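Local coordinates for protein acetyltransferase, GNAT family (PDB 3IWG) that probably transfers an acyl group, most likely acetyl from acetyl-CoA, to an acceptor substrate, at residues S14-T17 against Q18-K21; N175-R179 against K180-G184; Q221-A224 against K225-T229. One frame throughout, in Å; residues are numbered along the deposited sequence.

Interaction 1 of 3, residues S14-T17 against Q18-K21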
loop_
_atom_site.group_PDB
_atom_site.type_symbol
_atom_site.label_atom_id
_atom_site.label_comp_id
_atom_site.label_asym_id
_atom_site.label_seq_id
_atom_site.Cartn_x
_atom_site.Cartn_y
_atom_site.Cartn_z
ATOM N N SER A 14 18.971 -3.816 8.592
ATOM C CA SER A 14 19.238 -4.691 9.752
ATOM C C SER A 14 20.530 -4.334 10.453
ATOM O O SER A 14 20.593 -4.394 11.647
ATOM C CB SER A 14 19.265 -6.201 9.353
ATOM O OG SER A 14 20.595 -6.676 9.015
ATOM N N ASP A 15 21.554 -3.979 9.700
ATOM C CA ASP A 15 22.812 -3.493 10.256
ATOM C C ASP A 15 22.704 -2.246 11.164
ATOM O O ASP A 15 23.631 -1.915 11.884
ATOM C CB ASP A 15 23.746 -3.137 9.102
ATOM C CG ASP A 15 25.159 -3.521 9.374
ATOM O OD1 ASP A 15 25.441 -3.907 10.536
ATOM O OD2 ASP A 15 25.996 -3.447 8.435
ATOM N N LEU A 16 21.586 -1.524 11.072
ATOM C CA LEU A 16 21.405 -0.243 11.759
ATOM C C LEU A 16 20.384 -0.282 12.898
ATOM O O LEU A 16 20.108 0.751 13.509
ATOM C CB LEU A 16 20.986 0.821 10.731
ATOM C CG LEU A 16 22.036 1.151 9.685
ATOM C CD1 LEU A 16 21.622 2.342 8.920
ATOM C CD2 LEU A 16 23.408 1.386 10.322
ATOM N N THR A 17 19.846 -1.465 13.185
ATOM C CA THR A 17 18.864 -1.669 14.255
ATOM C C THR A 17 19.160 -0.983 15.582
ATOM O O THR A 17 18.292 -0.298 16.137
ATOM C CB THR A 17 18.675 -3.171 14.526
ATOM O OG1 THR A 17 17.812 -3.686 13.523
ATOM C CG2 THR A 17 18.046 -3.438 15.914
ATOM N N GLN A 18 20.382 -1.164 16.070
ATOM C CA GLN A 18 20.806 -0.560 17.321
ATOM C C GLN A 18 21.053 0.926 17.156
ATOM O O GLN A 18 20.649 1.710 17.994
ATOM C CB GLN A 18 22.093 -1.192 17.835
ATOM C CG GLN A 18 21.948 -2.283 18.918
ATOM C CD GLN A 18 23.279 -2.474 19.681
ATOM O OE1 GLN A 18 24.353 -2.051 19.196
ATOM N NE2 GLN A 18 23.207 -3.096 20.880
ATOM N N LEU A 19 21.753 1.316 16.109
ATOM C CA LEU A 19 22.035 2.718 15.920
ATOM C C LEU A 19 20.729 3.515 15.722
ATOM O O LEU A 19 20.574 4.614 16.289
ATOM C CB LEU A 19 23.014 2.915 14.770
ATOM C CG LEU A 19 24.459 2.488 15.059
ATOM C CD1 LEU A 19 25.251 2.448 13.744
ATOM C CD2 LEU A 19 25.136 3.451 16.075
ATOM N N LYS A 20 19.785 2.947 14.960
ATOM C CA LYS A 20 18.509 3.612 14.766
ATOM C C LYS A 20 17.724 3.771 16.063
ATOM O O LYS A 20 17.143 4.845 16.338
ATOM C CB LYS A 20 17.652 2.896 13.736
ATOM C CG LYS A 20 18.209 2.985 12.325
ATOM C CD LYS A 20 17.211 3.630 11.380
ATOM C CE LYS A 20 17.823 4.056 10.033
ATOM N NZ LYS A 20 16.817 4.778 9.223
ATOM N N LYS A 21 17.712 2.720 16.872
ATOM C CA LYS A 21 17.004 2.775 18.147
ATOM C C LYS A 21 17.596 3.848 19.076
ATOM O O LYS A 21 16.857 4.569 19.778
ATOM C CB LYS A 21 16.952 1.384 18.823
ATOM C CG LYS A 21 16.175 1.363 20.167
ATOM C CD LYS A 21 16.100 -0.052 20.807
ATOM C CE LYS A 21 15.315 -0.067 22.187
ATOM N NZ LYS A 21 15.507 1.175 23.073
#

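Interaction 2 of 3, residues N175-R179 against K180-G184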
loop_
_atom_site.group_PDB
_atom_site.type_symbol
_atom_site.label_atom_id
_atom_site.label_comp_id
_atom_site.label_asym_id
_atom_site.label_seq_id
_atom_site.Cartn_x
_atom_site.Cartn_y
_atom_site.Cartn_z
ATOM N N ASN A 175 -3.975 -0.862 3.547
ATOM C CA ASN A 175 -3.208 -1.175 4.703
ATOM C C ASN A 175 -3.762 -0.498 5.961
ATOM O O ASN A 175 -3.834 -1.127 7.007
ATOM C CB ASN A 175 -1.780 -0.769 4.442
ATOM C CG ASN A 175 -0.851 -1.208 5.543
ATOM O OD1 ASN A 175 -0.258 -0.380 6.177
ATOM N ND2 ASN A 175 -0.710 -2.522 5.742
ATOM N N LEU A 176 -4.190 0.764 5.898
ATOM C CA LEU A 176 -4.742 1.379 7.119
ATOM C C LEU A 176 -6.025 0.666 7.585
ATOM O O LEU A 176 -6.254 0.482 8.777
ATOM C CB LEU A 176 -4.994 2.850 6.911
ATOM C CG LEU A 176 -4.002 3.958 7.331
ATOM C CD1 LEU A 176 -2.527 3.611 7.384
ATOM C CD2 LEU A 176 -4.240 5.181 6.475
ATOM N N ILE A 177 -6.844 0.240 6.631
ATOM C CA ILE A 177 -8.085 -0.431 6.920
ATOM C C ILE A 177 -7.790 -1.708 7.706
ATOM O O ILE A 177 -8.428 -1.962 8.742
ATOM C CB ILE A 177 -8.817 -0.746 5.625
ATOM C CG1 ILE A 177 -9.508 0.514 5.083
ATOM C CG2 ILE A 177 -9.810 -1.916 5.841
ATOM C CD1 ILE A 177 -10.276 0.302 3.859
ATOM N N GLU A 178 -6.787 -2.474 7.257
ATOM C CA GLU A 178 -6.390 -3.711 7.939
ATOM C C GLU A 178 -5.855 -3.436 9.303
ATOM O O GLU A 178 -6.060 -4.242 10.229
ATOM C CB GLU A 178 -5.299 -4.448 7.167
ATOM C CG GLU A 178 -5.800 -4.963 5.783
ATOM C CD GLU A 178 -4.781 -5.899 5.122
ATOM O OE1 GLU A 178 -4.283 -6.806 5.830
ATOM O OE2 GLU A 178 -4.510 -5.727 3.912
ATOM N N ARG A 179 -5.194 -2.291 9.456
ATOM C CA ARG A 179 -4.664 -1.926 10.773
ATOM C C ARG A 179 -5.762 -1.275 11.642
ATOM O O ARG A 179 -5.503 -0.962 12.772
ATOM C CB ARG A 179 -3.478 -0.958 10.651
ATOM C CG ARG A 179 -2.228 -1.514 9.978
ATOM C CD ARG A 179 -1.141 -0.402 9.693
ATOM N NE ARG A 179 -0.612 0.236 10.916
ATOM C CZ ARG A 179 0.291 -0.324 11.737
ATOM N NH1 ARG A 179 0.811 -1.522 11.479
ATOM N NH2 ARG A 179 0.692 0.309 12.831
ATOM N N LYS A 180 -6.970 -1.100 11.100
ATOM C CA LYS A 180 -8.051 -0.358 11.784
ATOM C C LYS A 180 -7.679 1.096 12.199
ATOM O O LYS A 180 -8.018 1.577 13.283
ATOM C CB LYS A 180 -8.549 -1.197 12.972
ATOM C CG LYS A 180 -8.765 -2.695 12.604
ATOM C CD LYS A 180 -9.668 -3.401 13.609
ATOM C CE LYS A 180 -9.743 -4.949 13.395
ATOM N NZ LYS A 180 -9.506 -5.686 14.701
ATOM N N GLU A 181 -6.986 1.794 11.311
ATOM C CA GLU A 181 -6.544 3.152 11.605
ATOM C C GLU A 181 -7.313 4.219 10.867
ATOM O O GLU A 181 -7.057 5.422 11.049
ATOM C CB GLU A 181 -5.043 3.282 11.356
ATOM C CG GLU A 181 -4.225 2.465 12.328
ATOM C CD GLU A 181 -2.742 2.432 11.993
ATOM O OE1 GLU A 181 -2.380 2.794 10.861
ATOM O OE2 GLU A 181 -1.936 2.021 12.858
ATOM N N LEU A 182 -8.230 3.817 9.992
ATOM C CA LEU A 182 -8.898 4.798 9.135
ATOM C C LEU A 182 -10.344 4.972 9.555
ATOM O O LEU A 182 -11.014 3.990 9.831
ATOM C CB LEU A 182 -8.800 4.378 7.668
ATOM C CG LEU A 182 -9.427 5.262 6.550
ATOM C CD1 LEU A 182 -8.794 6.629 6.436
ATOM C CD2 LEU A 182 -9.337 4.509 5.200
ATOM N N PHE A 183 -10.822 6.223 9.579
ATOM C CA PHE A 183 -12.209 6.484 9.900
ATOM C C PHE A 183 -12.837 7.485 8.922
ATOM O O PHE A 183 -12.157 8.312 8.320
ATOM C CB PHE A 183 -12.337 7.034 11.323
ATOM C CG PHE A 183 -11.865 6.088 12.388
ATOM C CD1 PHE A 183 -10.525 5.906 12.624
ATOM C CD2 PHE A 183 -12.766 5.394 13.183
ATOM C CE1 PHE A 183 -10.084 5.024 13.599
ATOM C CE2 PHE A 183 -12.309 4.503 14.163
ATOM C CZ PHE A 183 -10.958 4.345 14.369
ATOM N N GLY A 184 -14.153 7.418 8.811
ATOM C CA GLY A 184 -14.901 8.283 7.919
ATOM C C GLY A 184 -16.012 8.983 8.658
ATOM O O GLY A 184 -16.600 8.418 9.584
HETATM O O HOH W 1 -3.521 0.257 14.368
#

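Interaction 3 of 3, residues Q221-A224 against K225-T229. With SO4 (sulfate ion), chain C.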
loop_
_atom_site.group_PDB
_atom_site.type_symbol
_atom_site.label_atom_id
_atom_site.label_comp_id
_atom_site.label_asym_id
_atom_site.label_seq_id
_atom_site.Cartn_x
_atom_site.Cartn_y
_atom_site.Cartn_z
ATOM N N GLN A 221 -16.444 24.933 8.184
ATOM C CA GLN A 221 -17.593 24.464 8.935
ATOM C C GLN A 221 -17.210 23.735 10.223
ATOM O O GLN A 221 -18.050 23.097 10.837
ATOM C CB GLN A 221 -18.408 23.515 8.053
ATOM C CG GLN A 221 -18.798 24.176 6.766
ATOM C CD GLN A 221 -19.681 23.343 5.870
ATOM O OE1 GLN A 221 -20.252 23.851 4.897
ATOM N NE2 GLN A 221 -19.826 22.109 6.202
ATOM N N GLY A 222 -15.935 23.795 10.600
ATOM C CA GLY A 222 -15.472 23.282 11.877
ATOM C C GLY A 222 -15.197 21.801 11.898
ATOM O O GLY A 222 -14.915 21.233 12.941
ATOM N N ILE A 223 -15.200 21.177 10.731
ATOM C CA ILE A 223 -15.191 19.738 10.682
ATOM C C ILE A 223 -13.862 19.209 11.125
ATOM O O ILE A 223 -13.838 18.244 11.892
ATOM C CB ILE A 223 -15.554 19.232 9.317
ATOM C CG1 ILE A 223 -17.001 19.656 8.988
ATOM C CG2 ILE A 223 -15.381 17.689 9.240
ATOM C CD1 ILE A 223 -17.615 19.010 7.730
ATOM N N ALA A 224 -12.746 19.830 10.722
ATOM C CA ALA A 224 -11.430 19.218 11.035
ATOM C C ALA A 224 -11.247 19.192 12.563
ATOM O O ALA A 224 -10.771 18.205 13.113
ATOM C CB ALA A 224 -10.288 19.940 10.367
ATOM N N LYS A 225 -11.649 20.257 13.255
ATOM C CA LYS A 225 -11.519 20.249 14.692
ATOM C C LYS A 225 -12.206 19.025 15.291
ATOM O O LYS A 225 -11.635 18.333 16.134
ATOM C CB LYS A 225 -12.089 21.492 15.310
ATOM C CG LYS A 225 -11.966 21.531 16.819
ATOM C CD LYS A 225 -12.491 22.874 17.343
ATOM C CE LYS A 225 -12.401 22.988 18.910
ATOM N NZ LYS A 225 -13.655 22.661 19.670
ATOM N N LYS A 226 -13.425 18.762 14.831
ATOM C CA LYS A 226 -14.209 17.700 15.389
ATOM C C LYS A 226 -13.605 16.334 15.123
ATOM O O LYS A 226 -13.717 15.420 15.954
ATOM C CB LYS A 226 -15.611 17.773 14.838
ATOM C CG LYS A 226 -16.350 19.040 15.211
ATOM C CD LYS A 226 -17.829 18.792 15.346
ATOM C CE LYS A 226 -18.716 19.431 14.278
ATOM N NZ LYS A 226 -19.459 20.548 14.909
ATOM N N VAL A 227 -12.945 16.219 13.968
ATOM C CA VAL A 227 -12.361 14.957 13.534
ATOM C C VAL A 227 -11.170 14.673 14.423
ATOM O O VAL A 227 -11.032 13.591 14.971
ATOM C CB VAL A 227 -11.947 14.986 12.034
ATOM C CG1 VAL A 227 -11.164 13.779 11.662
ATOM C CG2 VAL A 227 -13.174 15.071 11.174
ATOM N N LEU A 228 -10.337 15.684 14.589
ATOM C CA LEU A 228 -9.181 15.578 15.458
ATOM C C LEU A 228 -9.621 15.208 16.891
ATOM O O LEU A 228 -9.019 14.348 17.524
ATOM C CB LEU A 228 -8.414 16.885 15.425
ATOM C CG LEU A 228 -7.564 17.049 14.180
ATOM C CD1 LEU A 228 -7.014 18.471 14.118
ATOM C CD2 LEU A 228 -6.400 16.076 14.256
ATOM N N THR A 229 -10.704 15.806 17.370
ATOM C CA THR A 229 -11.182 15.511 18.707
ATOM C C THR A 229 -11.594 14.051 18.821
ATOM O O THR A 229 -11.255 13.396 19.790
ATOM C CB THR A 229 -12.340 16.434 19.117
ATOM O OG1 THR A 229 -11.887 17.793 19.023
ATOM C CG2 THR A 229 -12.785 16.147 20.551
HETATM S S SO4 C . -11.624 23.045 8.219
HETATM O O1 SO4 C . -12.300 23.633 7.058
HETATM O O2 SO4 C . -10.268 22.587 7.886
HETATM O O3 SO4 C . -12.475 21.979 8.678
HETATM O O4 SO4 C . -11.399 24.018 9.317
#

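Interaction 1 of 3, residues S14-T17 against Q18-K21
Leu16 meets Leu19 and Lys20 in a local contact across the first turn of helix 17-26, where a short 3-10 segment coming from strand 6-9 passes into regular alpha-helix. The Leu16 carbonyl is the central acceptor of the contact. Lys20 N donates to it, with Lys20 N to Leu16 O at 2.7 Å and an N-H...O angle of 168°. The same oxygen is flanked by the Lys20 side chain, whose CG lies 3.2 Å from Leu16 O and 3.9 Å from Leu16 CB. The second helical bond is looser: Lys21 N reaches Thr17 O at 3.2 Å.

On the apolar side, the side chains of Leu16 and Leu19 cross at a slant and meet through methyls, Leu16 CD2 standing 4.0 Å from Leu19 CD1. The preceding 3-10 turn is held lightly. Thr17 turns OG1 to the side of its own backbone N (chi1 -79°), and from there both OG1 and Thr17 N make weak bonds back to Ser14 O. Thr17 also packs on Glu149 of the second subunit.

The lysines leave the contact. Lys20 bends at its second torsion (chi2 -122°) and carries NZ to a hydrogen bond with Gln68 OE1, whereas Lys21 NZ forms a salt bridge one turn further along the helix with Asp25 OD2. Little more than the aliphatic roots of both side chains therefore takes part here.

Leu16 and Leu19 press on Leu54 of strand 53-60, so this helix start is packed onto strand 53-60 through its leucines. Leu16 and Lys20 also touch His45 of strand 44-50, and Lys20 lies on Phe57 of strand 53-60.

Interaction 2 of 3, residues N175-R179 against K180-G184
Arg179 and Glu181 form a salt bridge across a Schellman motif, the turn that ends helix 166-178 and leads into strand 182-187. Lys180 takes the positive phi of the motif (56°), and two backbone bonds close the turn: Glu181 N to Leu176 O at 2.9 Å, nearly straight, and Lys180 N to Ile177 O, also 2.9 Å. These bonds satisfy the carbonyls of Leu176 and Ile177 at the helix end.

The Arg179 and Glu181 side chains run alongside each other, their guanidinium and carboxylate planes 72° apart. A bend at the third torsion of Arg179 (chi3 63°) accompanies the placing of NE beside the Glu181 carboxylate. Arg179 NE donates to Glu181 OE1 at 3.1 Å; the oxygen lies in the guanidinium plane but is approached from above the carboxylate plane. NE and NH2 make weaker bonds to Glu181 OE2, which also accepts from Leu199 N. NH2 forms a salt bridge with Asp201, and NH1 another with Glu178 of the second subunit. With alanine in place of Arg179, the Glu181 carboxylate and Asp201 would probably lose a cationic partner, and the subunit interface a charge pair.

Apart from these polar groups, Ile177 CG1 packs 4.0 Å from Leu182 CD2, and Phe154 of helix 151-162 touches Leu182. One water donates both to Arg179 O and to Glu181 OE2, each at 2.8 Å.

Interaction 3 of 3, residues Q221-A224 against K225-T229
Ile223 and Val227 meet one turn apart at the start of helix 223-237 through their CG2 methyls, Ile223 CG2 lying 3.9 Å from Val227 CG2. Val227 CG2 lies beside its own backbone N, anti to the carbonyl carbon, which also sets it 3.3 Å from Ile223 O. That oxygen accepts from Val227 N at 3.0 Å, and Leu228 N donates to Ala224 O at the same distance (N-H...O 178°). At the next residue, Lys225 O takes two donors, Thr229 N and Thr229 OG1, the hydroxyl coming from above the carbonyl plane at 2.9 Å.

Ala224 N donates to O3 of a sulfate ion at 3.0 Å, and Arg219 NH1 and Gly220 N bind the same ion. The Gly-Gln-Gly segment running into a helix N-terminus is consistent with the GNAT pyrophosphate-binding loop, so the sulfate probably marks where the phosphates of coenzyme A would sit; the helix end would favour an anion there.

Gly222 is the N-cap, with positive phi (83°), and its O receives a weak bond from Lys226 N. Further out, Ala193 of strand 190-199 touches Ile223 and Val227, while Ala256 of helix 251-259 and Val214 of strand 207-214 pack on Ala224.

Interactions 2 and 3 both belong to the C-terminal GNAT-like region and lie close, their centres about 19 Å and nearest atoms about 6 Å apart. Helix 223-237, which starts in interaction 3, supplies Phe230 and His234 as edge-to-face partners of Phe183, and Met143 touches both Phe183 and Val227. Interaction 1 lies in the N-terminal GNAT-like region, its centre about 28 Å from that of interaction 2; from interaction 3 it is about 38 Å centre to centre, the two lying on opposite sides of the middle of the chain. Interactions 1 and 2 both reach the second subunit, whereas interaction 3 touches no other protein chain and instead holds the sulfate at the probable coenzyme site.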